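Local structure of endonuclease V (Homo sapiens, 6OZE) at residues 60-63 / 68-71; 101-104 / 110-113; 166-169 / 174-177. The protein cleaves inosine-containing RNA as a metal-ion-dependent endoribonuclease of the RNase H-like clan. The protein carries 4 engineered substitutions. One frame throughout, in Å; residues are numbered along the deposited sequence.

Contact 1 (60-63 / 68-71); sequences VVLS and EVVY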
ATOM      1  N   VAL A  60      -6.713  -6.901  -6.940  1.00 17.58           N
ATOM      2  CA  VAL A  60      -6.947  -6.653  -8.355  1.00 20.33           C
ATOM      3  C   VAL A  60      -5.602  -6.629  -9.065  1.00 20.55           C
ATOM      4  O   VAL A  60      -4.567  -6.327  -8.464  1.00 21.33           O
ATOM      5  CB  VAL A  60      -7.725  -5.349  -8.631  1.00 20.66           C
ATOM      6  CG1 VAL A  60      -9.100  -5.393  -7.954  1.00 24.03           C
ATOM      7  CG2 VAL A  60      -6.908  -4.109  -8.193  1.00 21.28           C
ATOM      8  N   VAL A  61      -5.610  -7.014 -10.333  1.00 19.63           N
ATOM      9  CA  VAL A  61      -4.441  -6.846 -11.190  1.00 21.18           C
ATOM     10  C   VAL A  61      -4.870  -6.048 -12.408  1.00 20.53           C
ATOM     11  O   VAL A  61      -5.908  -6.341 -13.013  1.00 21.75           O
ATOM     12  CB  VAL A  61      -3.833  -8.194 -11.615  1.00 23.90           C
ATOM     13  CG1 VAL A  61      -2.572  -7.963 -12.462  1.00 26.41           C
ATOM     14  CG2 VAL A  61      -3.530  -9.052 -10.373  1.00 22.48           C
ATOM     15  N   LEU A  62      -4.084  -5.029 -12.757  1.00 19.90           N
ATOM     16  CA  LEU A  62      -4.352  -4.191 -13.913  1.00 21.52           C
ATOM     17  C   LEU A  62      -3.208  -4.301 -14.914  1.00 22.61           C
ATOM     18  O   LEU A  62      -2.043  -4.479 -14.544  1.00 21.29           O
ATOM     19  CB  LEU A  62      -4.493  -2.709 -13.508  1.00 22.16           C
ATOM     20  CG  LEU A  62      -5.804  -2.244 -12.874  1.00 24.71           C
ATOM     21  CD1 LEU A  62      -6.123  -2.946 -11.563  1.00 29.09           C
ATOM     22  CD2 LEU A  62      -5.757  -0.727 -12.674  1.00 24.33           C
ATOM     23  N   SER A  63      -3.547  -4.202 -16.187  1.00 24.85           N
ATOM     24  CA  SER A  63      -2.515  -4.088 -17.200  1.00 22.48           C
ATOM     25  C   SER A  63      -1.802  -2.750 -17.052  1.00 23.99           C
ATOM     26  O   SER A  63      -2.347  -1.789 -16.509  1.00 24.63           O
ATOM     27  CB  SER A  63      -3.144  -4.198 -18.577  1.00 27.91           C
ATOM     28  OG  SER A  63      -4.129  -3.196 -18.773  1.00 31.42           O
ATOM     29  N   GLU A  68      -6.134  -1.399 -17.241  1.00 26.61           N
ATOM     30  CA  GLU A  68      -7.393  -2.133 -17.350  1.00 28.90           C
ATOM     31  C   GLU A  68      -7.368  -3.312 -16.397  1.00 25.27           C
ATOM     32  O   GLU A  68      -6.342  -3.980 -16.246  1.00 25.91           O
ATOM     33  CB  GLU A  68      -7.608  -2.658 -18.769  1.00 32.57           C
ATOM     34  CG  GLU A  68      -7.840  -1.547 -19.786  1.00 50.78           C
ATOM     35  CD  GLU A  68      -9.079  -0.726 -19.470  1.00 78.36           C
ATOM     36  OE1 GLU A  68     -10.176  -1.316 -19.362  1.00 90.50           O
ATOM     37  OE2 GLU A  68      -8.953   0.507 -19.314  1.00 88.71           O
ATOM     38  N   VAL A  69      -8.492  -3.558 -15.724  1.00 27.49           N
ATOM     39  CA  VAL A  69      -8.546  -4.683 -14.794  1.00 26.17           C
ATOM     40  C   VAL A  69      -8.504  -5.990 -15.576  1.00 27.62           C
ATOM     41  O   VAL A  69      -9.328  -6.225 -16.467  1.00 31.35           O
ATOM     42  CB  VAL A  69      -9.791  -4.601 -13.895  1.00 27.63           C
ATOM     43  CG1 VAL A  69      -9.888  -5.842 -13.004  1.00 29.13           C
ATOM     44  CG2 VAL A  69      -9.740  -3.353 -13.018  1.00 28.39           C
ATOM     45  N   VAL A  70      -7.546  -6.854 -15.231  1.00 25.54           N
ATOM     46  CA  VAL A  70      -7.457  -8.191 -15.813  1.00 26.86           C
ATOM     47  C   VAL A  70      -7.751  -9.299 -14.811  1.00 27.81           C
ATOM     48  O   VAL A  70      -7.970 -10.448 -15.229  1.00 31.44           O
ATOM     49  CB  VAL A  70      -6.103  -8.426 -16.521  1.00 28.53           C
ATOM     50  CG1 VAL A  70      -5.938  -7.461 -17.686  1.00 32.40           C
ATOM     51  CG2 VAL A  70      -4.954  -8.236 -15.553  1.00 28.04           C
ATOM     52  N   TYR A  71      -7.784  -8.995 -13.519  1.00 24.15           N
ATOM     53  CA  TYR A  71      -8.113  -9.985 -12.500  1.00 23.91           C
ATOM     54  C   TYR A  71      -8.686  -9.256 -11.302  1.00 23.05           C
ATOM     55  O   TYR A  71      -8.194  -8.187 -10.932  1.00 22.46           O
ATOM     56  CB  TYR A  71      -6.863 -10.750 -12.045  1.00 25.45           C
ATOM     57  CG  TYR A  71      -7.127 -11.770 -10.953  1.00 23.75           C
ATOM     58  CD1 TYR A  71      -7.546 -13.042 -11.271  1.00 26.66           C
ATOM     59  CD2 TYR A  71      -6.951 -11.447  -9.612  1.00 24.41           C
ATOM     60  CE1 TYR A  71      -7.786 -13.983 -10.289  1.00 29.90           C
ATOM     61  CE2 TYR A  71      -7.197 -12.397  -8.610  1.00 26.51           C
ATOM     62  CZ  TYR A  71      -7.616 -13.651  -8.967  1.00 27.40           C
ATOM     63  OH  TYR A  71      -7.860 -14.611  -7.996  1.00 30.63           O
TER
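Val-61, the residue most covered here, meets both Val-70 and Tyr-71 across the hairpin. Its carbonyl oxygen accepts two backbone bonds, a short one from Val-70 N (2.8 Å, N-H...O 165°) and a longer one from Tyr-71 N (3.3 Å), while Val-61 N donates a hydrogen bond to Tyr-71 O. With CG1 anti to the backbone N (chi1 -178°), Val-61 lays that methyl against Val-70 CG2 at 3.9 Å, and its CB and CG2 lie against Tyr-71 CB. A beta-branched residue suits this place, offering one methyl to each neighbour; Val-61 also packs on Leu-103 of helix 89-106. The polar end of Tyr-71 is taken up by Lys-106, which bonds OH.

Toward the turn, Ser-63 and Glu-68 grip each other twice. Ser-63 N donates to Glu-68 O (2.8 Å) in the carbonyl plane, and Ser-63 OG, set between backbone N and carbonyl carbon (chi1 58°), accepts from Glu-68 N at 3.1 Å. A small hydroxyl side chain can thus hold backbone beyond the last regular pair. The acidic chain of Glu-68 is exposed, and its CB lies beside that hydroxyl. On the face opposite Val-61 and Tyr-71, Leu-62 CD1 touches Val-69 CG2 at 3.9 Å. Two residues opposite one make a classic beta bulge, here in the hairpin of strands 54-63 and 69-78 at the edge of the RNase H-like sheet.

Contact 2 (101-104 / 110-113); sequences QQLR and LMPQ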
ATOM      1  N   GLN A 101      -1.650 -15.853  -3.054  1.00 27.39           N
ATOM      2  CA  GLN A 101      -1.305 -17.247  -3.305  1.00 29.38           C
ATOM      3  C   GLN A 101      -2.357 -17.944  -4.160  1.00 27.92           C
ATOM      4  O   GLN A 101      -2.013 -18.725  -5.057  1.00 34.03           O
ATOM      5  CB  GLN A 101      -1.071 -17.998  -1.994  1.00 34.36           C
ATOM      6  CG  GLN A 101      -0.493 -19.397  -2.209  1.00 42.13           C
ATOM      7  CD  GLN A 101       0.868 -19.362  -2.895  1.00 38.72           C
ATOM      8  OE1 GLN A 101       1.627 -18.401  -2.751  1.00 47.75           O
ATOM      9  NE2 GLN A 101       1.177 -20.410  -3.651  1.00 54.41           N
ATOM     10  N   GLN A 102      -3.643 -17.675  -3.910  1.00 27.56           N
ATOM     11  CA  GLN A 102      -4.683 -18.216  -4.778  1.00 30.39           C
ATOM     12  C   GLN A 102      -4.433 -17.838  -6.235  1.00 31.00           C
ATOM     13  O   GLN A 102      -4.527 -18.680  -7.138  1.00 35.13           O
ATOM     14  CB  GLN A 102      -6.061 -17.720  -4.338  1.00 37.78           C
ATOM     15  CG  GLN A 102      -7.151 -18.054  -5.352  1.00 55.11           C
ATOM     16  CD  GLN A 102      -8.448 -17.304  -5.121  1.00 65.82           C
ATOM     17  OE1 GLN A 102      -8.493 -16.330  -4.371  1.00 62.93           O
ATOM     18  NE2 GLN A 102      -9.516 -17.756  -5.772  1.00 82.25           N
ATOM     19  N   LEU A 103      -4.110 -16.571  -6.479  1.00 28.36           N
ATOM     20  CA  LEU A 103      -3.793 -16.141  -7.837  1.00 29.70           C
ATOM     21  C   LEU A 103      -2.574 -16.887  -8.375  1.00 31.11           C
ATOM     22  O   LEU A 103      -2.584 -17.379  -9.506  1.00 34.17           O
ATOM     23  CB  LEU A 103      -3.565 -14.630  -7.850  1.00 25.80           C
ATOM     24  CG  LEU A 103      -3.215 -14.055  -9.226  1.00 26.71           C
ATOM     25  CD1 LEU A 103      -4.290 -14.417 -10.245  1.00 31.38           C
ATOM     26  CD2 LEU A 103      -3.012 -12.543  -9.126  1.00 26.99           C
ATOM     27  N   ARG A 104      -1.513 -16.986  -7.564  1.00 33.87           N
ATOM     28  CA  ARG A 104      -0.267 -17.603  -8.016  1.00 40.26           C
ATOM     29  C   ARG A 104      -0.481 -19.040  -8.474  1.00 45.88           C
ATOM     30  O   ARG A 104       0.200 -19.507  -9.395  1.00 48.92           O
ATOM     31  CB  ARG A 104       0.785 -17.549  -6.899  1.00 44.37           C
ATOM     32  CG  ARG A 104       2.232 -17.601  -7.389  1.00 54.14           C
ATOM     33  CD  ARG A 104       3.231 -17.842  -6.252  1.00 53.32           C
ATOM     34  NE  ARG A 104       3.201 -16.808  -5.216  1.00 42.31           N
ATOM     35  CZ  ARG A 104       4.005 -15.748  -5.181  1.00 45.67           C
ATOM     36  NH1 ARG A 104       4.913 -15.562  -6.129  1.00 47.00           N
ATOM     37  NH2 ARG A 104       3.904 -14.867  -4.192  1.00 49.49           N
ATOM     38  N   LEU A 110      -1.088 -14.203 -14.635  1.00 33.05           N
ATOM     39  CA  LEU A 110      -1.637 -12.898 -14.292  1.00 33.25           C
ATOM     40  C   LEU A 110      -1.019 -12.315 -13.032  1.00 28.59           C
ATOM     41  O   LEU A 110      -1.479 -11.271 -12.556  1.00 27.28           O
ATOM     42  CB  LEU A 110      -3.161 -12.961 -14.149  1.00 33.78           C
ATOM     43  CG  LEU A 110      -3.959 -13.150 -15.443  1.00 41.47           C
ATOM     44  CD1 LEU A 110      -5.453 -13.211 -15.143  1.00 41.18           C
ATOM     45  CD2 LEU A 110      -3.647 -12.054 -16.453  1.00 42.68           C
ATOM     46  N   MET A 111       0.004 -12.961 -12.476  1.00 28.66           N
ATOM     47  CA  MET A 111       0.595 -12.483 -11.234  1.00 24.10           C
ATOM     48  C   MET A 111       1.121 -11.069 -11.432  1.00 27.03           C
ATOM     49  O   MET A 111       1.760 -10.785 -12.456  1.00 30.95           O
ATOM     50  CB  MET A 111       1.752 -13.383 -10.807  1.00 30.45           C
ATOM     51  CG  MET A 111       1.322 -14.571  -9.960  1.00 38.20           C
ATOM     52  SD  MET A 111       0.700 -14.056  -8.343  1.00 34.66           S
ATOM     53  CE  MET A 111       2.114 -13.187  -7.680  1.00 37.89           C
ATOM     54  N   PRO A 112       0.872 -10.167 -10.498  1.00 25.23           N
ATOM     55  CA  PRO A 112       1.412  -8.811 -10.627  1.00 22.91           C
ATOM     56  C   PRO A 112       2.922  -8.789 -10.439  1.00 25.75           C
ATOM     57  O   PRO A 112       3.498  -9.601  -9.713  1.00 26.06           O
ATOM     58  CB  PRO A 112       0.713  -8.052  -9.497  1.00 23.40           C
ATOM     59  CG  PRO A 112       0.333  -9.104  -8.494  1.00 24.95           C
ATOM     60  CD  PRO A 112       0.004 -10.321  -9.318  1.00 24.98           C
ATOM     61  N   GLN A 113       3.566  -7.815 -11.084  1.00 22.71           N
ATOM     62  CA  GLN A 113       4.996  -7.612 -10.884  1.00 25.29           C
ATOM     63  C   GLN A 113       5.292  -6.681  -9.716  1.00 20.96           C
ATOM     64  O   GLN A 113       6.456  -6.579  -9.291  1.00 23.79           O
ATOM     65  CB  GLN A 113       5.619  -7.056 -12.171  1.00 25.25           C
ATOM     66  CG  GLN A 113       5.617  -8.062 -13.310  1.00 26.29           C
ATOM     67  CD  GLN A 113       5.757  -7.398 -14.651  1.00 26.61           C
ATOM     68  OE1 GLN A 113       4.775  -6.919 -15.208  1.00 26.60           O
ATOM     69  NE2 GLN A 113       6.980  -7.346 -15.176  1.00 31.11           N
TER
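Arg-104 and Met-111 bring the two backbones closest, their CA atoms 6.1 Å apart, as the irregular 110-113 passes beside the final turns of helix 89-106. Met-111 reaches across with a chain bent at chi2 and chi3 (-67° and -59°), which curls its thioether over the helix backbone. SD comes within 3.7 Å of Arg-104 CA and lies 4.0 Å from Leu-103 CG, while CE sits over one face of the Arg-104 guanidinium, offset toward its rim. A flexible, unbranched methionine suits this course, since it can follow both the helix surface and a flat cation.

This is the returning limb of a beta-alpha-beta crossover from strand 69-78 through helix 89-106 to strand 115-118 of the RNase H-like sheet. Leu-103, buried between helix and sheet, extends CG anti to the backbone N (chi1 180°). Its CD2 meets the CD corner of the Pro-112 ring at 3.8 Å and lies 4.0 Å from Leu-110 O. The compact, apolar Pro-112 ring offers CD to the leucine methyl and also packs on Val-61. Arg-104 NE makes a weak hydrogen bond to Gln-101 OE1 one turn back (3.3 Å); a second weak bond, NH2 to Thr-138 O, may help orient the guanidinium.

Contact 3 (166-169 / 174-177); sequences RLLQ and SFPL. With NA (sodium ion), chain F.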
ATOM      1  N   ARG A 166       1.126  23.487  -0.290  1.00 27.07           N
ATOM      2  CA  ARG A 166       0.745  24.650  -1.088  1.00 29.80           C
ATOM      3  C   ARG A 166       1.583  24.758  -2.356  1.00 33.68           C
ATOM      4  O   ARG A 166       1.068  25.104  -3.423  1.00 32.25           O
ATOM      5  CB  ARG A 166       0.867  25.931  -0.260  1.00 29.57           C
ATOM      6  CG  ARG A 166       0.648  27.205  -1.084  1.00 31.95           C
ATOM      7  CD  ARG A 166       0.701  28.479  -0.258  1.00 34.31           C
ATOM      8  NE  ARG A 166       1.974  28.661   0.435  1.00 35.81           N
ATOM      9  CZ  ARG A 166       3.057  29.204  -0.109  1.00 37.75           C
ATOM     10  NH1 ARG A 166       4.165  29.328   0.611  1.00 33.89           N
ATOM     11  NH2 ARG A 166       3.031  29.640  -1.363  1.00 36.93           N
ATOM     12  N   LEU A 167       2.876  24.434  -2.268  1.00 26.45           N
ATOM     13  CA  LEU A 167       3.777  24.615  -3.394  1.00 31.36           C
ATOM     14  C   LEU A 167       3.728  23.475  -4.402  1.00 27.94           C
ATOM     15  O   LEU A 167       4.300  23.617  -5.491  1.00 30.55           O
ATOM     16  CB  LEU A 167       5.197  24.865  -2.887  1.00 31.02           C
ATOM     17  CG  LEU A 167       5.310  26.273  -2.293  1.00 34.88           C
ATOM     18  CD1 LEU A 167       6.472  26.350  -1.352  1.00 47.99           C
ATOM     19  CD2 LEU A 167       5.439  27.300  -3.406  1.00 37.09           C
ATOM     20  N   LEU A 168       3.052  22.375  -4.079  1.00 26.62           N
ATOM     21  CA  LEU A 168       2.749  21.375  -5.097  1.00 28.17           C
ATOM     22  C   LEU A 168       1.811  21.990  -6.124  1.00 29.44           C
ATOM     23  O   LEU A 168       0.863  22.695  -5.770  1.00 37.12           O
ATOM     24  CB  LEU A 168       2.059  20.166  -4.462  1.00 27.24           C
ATOM     25  CG  LEU A 168       2.837  19.335  -3.439  1.00 29.04           C
ATOM     26  CD1 LEU A 168       1.935  18.306  -2.764  1.00 25.37           C
ATOM     27  CD2 LEU A 168       4.030  18.649  -4.105  1.00 29.03           C
ATOM     28  N   GLN A 169       2.063  21.717  -7.405  1.00 29.65           N
ATOM     29  CA  GLN A 169       1.322  22.379  -8.473  1.00 31.54           C
ATOM     30  C   GLN A 169       0.542  21.413  -9.350  1.00 29.25           C
ATOM     31  O   GLN A 169      -0.616  21.687  -9.685  1.00 39.39           O
ATOM     32  CB  GLN A 169       2.270  23.214  -9.351  1.00 38.52           C
ATOM     33  CG  GLN A 169       2.909  24.384  -8.632  1.00 43.59           C
ATOM     34  CD  GLN A 169       1.925  25.501  -8.365  1.00 65.30           C
ATOM     35  OE1 GLN A 169       1.182  25.469  -7.383  1.00 70.64           O
ATOM     36  NE2 GLN A 169       1.911  26.499  -9.241  1.00 70.33           N
ATOM     37  N   SER A 174       6.225  16.321  -6.036  1.00 25.61           N
ATOM     38  CA  SER A 174       6.411  15.555  -4.809  1.00 24.34           C
ATOM     39  C   SER A 174       7.437  16.242  -3.922  1.00 25.04           C
ATOM     40  O   SER A 174       8.265  17.027  -4.396  1.00 26.16           O
ATOM     41  CB  SER A 174       6.865  14.119  -5.112  1.00 29.40           C
ATOM     42  OG  SER A 174       8.119  14.126  -5.778  1.00 35.07           O
ATOM     43  N   PHE A 175       7.360  15.961  -2.616  1.00 21.40           N
ATOM     44  CA  PHE A 175       8.370  16.445  -1.686  1.00 23.52           C
ATOM     45  C   PHE A 175       8.685  15.372  -0.651  1.00 21.31           C
ATOM     46  O   PHE A 175       7.834  14.529  -0.357  1.00 22.88           O
ATOM     47  CB  PHE A 175       7.990  17.777  -1.000  1.00 23.17           C
ATOM     48  CG  PHE A 175       6.754  17.734  -0.119  1.00 25.39           C
ATOM     49  CD1 PHE A 175       6.826  17.291   1.199  1.00 26.14           C
ATOM     50  CD2 PHE A 175       5.542  18.228  -0.578  1.00 22.87           C
ATOM     51  CE1 PHE A 175       5.719  17.327   2.025  1.00 24.39           C
ATOM     52  CE2 PHE A 175       4.418  18.247   0.244  1.00 24.01           C
ATOM     53  CZ  PHE A 175       4.509  17.789   1.543  1.00 24.84           C
ATOM     54  N   PRO A 176       9.903  15.357  -0.114  1.00 22.40           N
ATOM     55  CA  PRO A 176      10.302  14.271   0.787  1.00 26.56           C
ATOM     56  C   PRO A 176       9.802  14.458   2.211  1.00 25.87           C
ATOM     57  O   PRO A 176       9.606  15.576   2.691  1.00 27.23           O
ATOM     58  CB  PRO A 176      11.834  14.324   0.737  1.00 29.50           C
ATOM     59  CG  PRO A 176      12.141  15.776   0.464  1.00 30.76           C
ATOM     60  CD  PRO A 176      11.031  16.250  -0.449  1.00 24.69           C
ATOM     61  N   LEU A 177       9.584  13.315   2.887  1.00 25.81           N
ATOM     62  CA  LEU A 177       9.194  13.284   4.293  1.00 29.23           C
ATOM     63  C   LEU A 177      10.389  12.777   5.089  1.00 32.88           C
ATOM     64  O   LEU A 177      10.738  11.594   5.016  1.00 36.13           O
ATOM     65  CB  LEU A 177       7.980  12.372   4.477  1.00 26.55           C
ATOM     66  CG  LEU A 177       6.819  12.762   3.555  1.00 28.19           C
ATOM     67  CD1 LEU A 177       5.756  11.662   3.544  1.00 30.51           C
ATOM     68  CD2 LEU A 177       6.212  14.082   3.983  1.00 31.46           C
TER
HETATM   69 NA    NA F 305      -0.319  24.602  -5.206  1.00 36.14          NA
HETATM   70  O   HOH W   1      -1.503  26.699  -4.627  1.00 57.56           O
HETATM   71  O   HOH W   2      -2.272  24.129  -6.699  1.00 58.30           O
HETATM   72  O   HOH W   3      -1.194  23.080  -3.744  1.00 37.94           O
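Leu-168 sends CG anti to its own carbonyl carbon (chi1 -64°), while Phe-175 holds its ring between backbone N and carbonyl carbon (chi1 63°); together these torsions bring leucine methyls to the phenylalanine. The two side chains cross at about a right angle. Leu-168 CD2 reaches the ring edge, near its plane, 3.9 Å from Phe-175 CD2, and CD1 stands equally far from CE2. CD2 also lies 3.7 Å from Ser-174 N, at the start of the strand. A branched leucine fits here because its fork spans one side of the ring, and the buried Phe-175 packs against Ile-165 and meets the ring of His-161, both on helix 159-167. Cutting Leu-168 back to an alanine would probably open a gap beside the Phe-175 edge and leave the turn after the helix less firmly fixed to strand 174-178.

The same leucine faces a second way through its backbone. Its carbonyl oxygen and Arg-166 O each bind the sodium ion at 2.3 Å, Gln-169 OE1 adds a longer bond of 2.8 Å, and three waters complete six ligands. All six ligand atoms are neutral oxygens, as suits a hard monovalent cation, and the half-hydrated shell is consistent with a surface site held by two backbone carbonyls and one amide oxygen of 166-169.

In the fold
Contacts 1 and 2 form one continuous patch, their centres 11 Å apart: Tyr-71 CE1 meets Leu-103 CD1 at 3.5 Å, and Val-61 CG1 lies 3.5 Å from Leu-110 O. The hairpin thus supplies a floor for the end of helix 89-106 and the loop that follows it in the chain. Contact 3 stands apart, its centre about 30 Å from contact 1 and about 34 Å from contact 2. Contacts 1 and 3 reach opposite edges of the same mixed sheet, through the outermost strands 69-78 and 174-178. Contact 3 contains one sodium site; another is formed with Leu-37, Gln-38 and Phe-64. The side chain of Ser-63 in contact 1 is about 8 Å from a bound sodium ion.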